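Local coordinates for RagA protein (Porphyromonas gingivalis, PDB 6SLN), which probably imports peptides across the outer membrane as a TonB-dependent transporter, its plug domain filling the beta-barrel, at residues 861-866 and 925-930. Sequence-based numbering, arbitrary orientation.
Sequences ADFAYI and SFLRLK
Residues 861-866 and 926-930 run antiparallel as neighbouring strands; the axes of these short segments approach to 4.6 Å at an angle of 154°. Backbone hydrogen bonds fix the register: Ala864 with Arg928 and Ile866 with Phe926 are hydrogen-bonded pairs, whereas Phe863-Leu929 and Tyr865-Leu927 are non-hydrogen-bonded ones. The straightest bond, Arg928 N to Ala864 O (2.9 Å, 176° at the hydrogen), meets the oxygen nearly along its C=O axis; its reciprocal, Ala864 N to Arg928 O, lies in the carbonyl plane. Phe926 N instead reaches Ile866 O from above the carbonyl plane. At the other end Lys930 N and Asp862 O are close, 2.7 Å, but the bent geometry makes this bond weak.

Apolar contacts dominate the face bearing Phe863, Tyr865, Leu927 and Leu929. With CG anti to its backbone N (chi1 179°), Leu929 sets CD1 over the centre of the Phe863 ring, 3.6 Å from the centroid, a CH-pi contact; the same methyl lies 4.0 Å from Ala861 CB. Leu927 CD1 approaches Phe863 CD2 obliquely at 3.8 Å. Phe863 also stacks with Phe848 of strand 844-853.

On the other face, Phe926 has CG in the crowded position between N and the carbonyl carbon, bringing its ring alongside Ile866: Phe926 CZ is 3.7 Å from Ile866 CG1, and Ile866 CB makes an off-centre CH-pi contact with the Phe926 ring.

Polar ends on this second face find partners elsewhere. Arg928 forms salt bridges with Asp971 and Glu973, while Lys930 NZ hydrogen-bonds to Asn960 on the adjoining strand 951-964 and to Gln123, tying the wall to the plug domain. Alternating side chains, lipophilic on one face and with buried charges on the other, on adjacent antiparallel strands are characteristic of the transmembrane beta-barrel of TonB-dependent receptors.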
# COMPACT_ATOMS: atom_id res chain seq x y z
N ALA A 861 -4.38 9.56 -48.30
CA ALA A 861 -4.09 8.16 -48.01
C ALA A 861 -2.65 8.06 -47.54
O ALA A 861 -1.74 8.60 -48.17
CB ALA A 861 -4.31 7.28 -49.25
N ASP A 862 -2.46 7.40 -46.41
CA ASP A 862 -1.13 7.14 -45.87
C ASP A 862 -0.92 5.63 -45.89
O ASP A 862 -1.62 4.89 -45.19
CB ASP A 862 -0.99 7.73 -44.47
CG ASP A 862 -0.83 9.25 -44.49
OD1 ASP A 862 -1.85 9.95 -44.61
OD2 ASP A 862 0.31 9.74 -44.39
N PHE A 863 0.03 5.18 -46.71
CA PHE A 863 0.43 3.78 -46.76
C PHE A 863 1.78 3.58 -46.10
O PHE A 863 2.61 4.50 -46.01
CB PHE A 863 0.54 3.27 -48.19
CG PHE A 863 -0.73 3.26 -48.94
CD1 PHE A 863 -1.22 4.42 -49.49
CD2 PHE A 863 -1.38 2.07 -49.17
CE1 PHE A 863 -2.37 4.40 -50.23
CE2 PHE A 863 -2.53 2.04 -49.89
CZ PHE A 863 -3.03 3.21 -50.42
N ALA A 864 2.02 2.33 -45.71
CA ALA A 864 3.24 1.91 -45.05
C ALA A 864 3.42 0.42 -45.32
O ALA A 864 2.44 -0.32 -45.47
CB ALA A 864 3.18 2.18 -43.54
N TYR A 865 4.67 -0.02 -45.38
CA TYR A 865 4.90 -1.44 -45.61
C TYR A 865 6.13 -1.94 -44.85
O TYR A 865 7.04 -1.17 -44.48
CB TYR A 865 5.03 -1.76 -47.10
CG TYR A 865 6.03 -0.92 -47.84
CD1 TYR A 865 5.66 0.30 -48.39
CD2 TYR A 865 7.33 -1.35 -48.02
CE1 TYR A 865 6.57 1.08 -49.08
CE2 TYR A 865 8.25 -0.59 -48.72
CZ TYR A 865 7.87 0.62 -49.25
OH TYR A 865 8.78 1.38 -49.92
N ILE A 866 6.13 -3.25 -44.62
CA ILE A 866 7.20 -3.97 -43.94
C ILE A 866 7.45 -5.22 -44.78
O ILE A 866 6.63 -6.14 -44.76
CB ILE A 866 6.82 -4.32 -42.50
CG1 ILE A 866 6.61 -3.05 -41.68
CG2 ILE A 866 7.87 -5.20 -41.85
CD1 ILE A 866 7.89 -2.32 -41.34
N SER A 925 5.27 -10.34 -44.22
CA SER A 925 5.36 -9.00 -44.80
C SER A 925 3.97 -8.46 -45.11
O SER A 925 3.00 -9.22 -45.27
CB SER A 925 6.21 -9.02 -46.08
OG SER A 925 7.28 -9.93 -45.96
N PHE A 926 3.86 -7.14 -45.20
CA PHE A 926 2.53 -6.57 -45.38
C PHE A 926 2.60 -5.13 -45.83
O PHE A 926 3.55 -4.41 -45.53
CB PHE A 926 1.70 -6.66 -44.09
CG PHE A 926 2.25 -5.84 -42.95
CD1 PHE A 926 1.82 -4.54 -42.73
CD2 PHE A 926 3.18 -6.38 -42.07
CE1 PHE A 926 2.32 -3.79 -41.66
CE2 PHE A 926 3.66 -5.64 -40.99
CZ PHE A 926 3.22 -4.34 -40.80
N LEU A 927 1.58 -4.73 -46.57
CA LEU A 927 1.30 -3.34 -46.89
C LEU A 927 0.00 -2.96 -46.19
O LEU A 927 -0.98 -3.70 -46.26
CB LEU A 927 1.18 -3.15 -48.40
CG LEU A 927 0.39 -1.99 -48.98
CD1 LEU A 927 1.19 -0.72 -48.85
CD2 LEU A 927 0.05 -2.27 -50.45
N ARG A 928 0.01 -1.84 -45.48
CA ARG A 928 -1.17 -1.41 -44.74
C ARG A 928 -1.55 -0.01 -45.18
O ARG A 928 -0.72 0.91 -45.13
CB ARG A 928 -0.92 -1.46 -43.24
CG ARG A 928 -2.18 -1.69 -42.44
CD ARG A 928 -1.83 -2.41 -41.14
NE ARG A 928 -2.29 -3.79 -41.14
CZ ARG A 928 -1.96 -4.69 -40.22
NH1 ARG A 928 -1.16 -4.36 -39.22
NH2 ARG A 928 -2.44 -5.93 -40.31
N LEU A 929 -2.78 0.15 -45.63
CA LEU A 929 -3.37 1.47 -45.77
C LEU A 929 -3.60 1.97 -44.36
O LEU A 929 -4.57 1.60 -43.72
CB LEU A 929 -4.66 1.41 -46.58
CG LEU A 929 -5.40 2.73 -46.77
CD1 LEU A 929 -4.44 3.82 -47.23
CD2 LEU A 929 -6.55 2.57 -47.75
N LYS A 930 -2.67 2.78 -43.85
CA LYS A 930 -2.74 3.18 -42.45
C LYS A 930 -3.80 4.24 -42.22
O LYS A 930 -4.53 4.19 -41.22
CB LYS A 930 -1.38 3.69 -41.98
CG LYS A 930 -0.40 2.60 -41.71
CD LYS A 930 0.18 2.75 -40.32
CE LYS A 930 -0.67 2.04 -39.28
NZ LYS A 930 -0.42 0.57 -39.27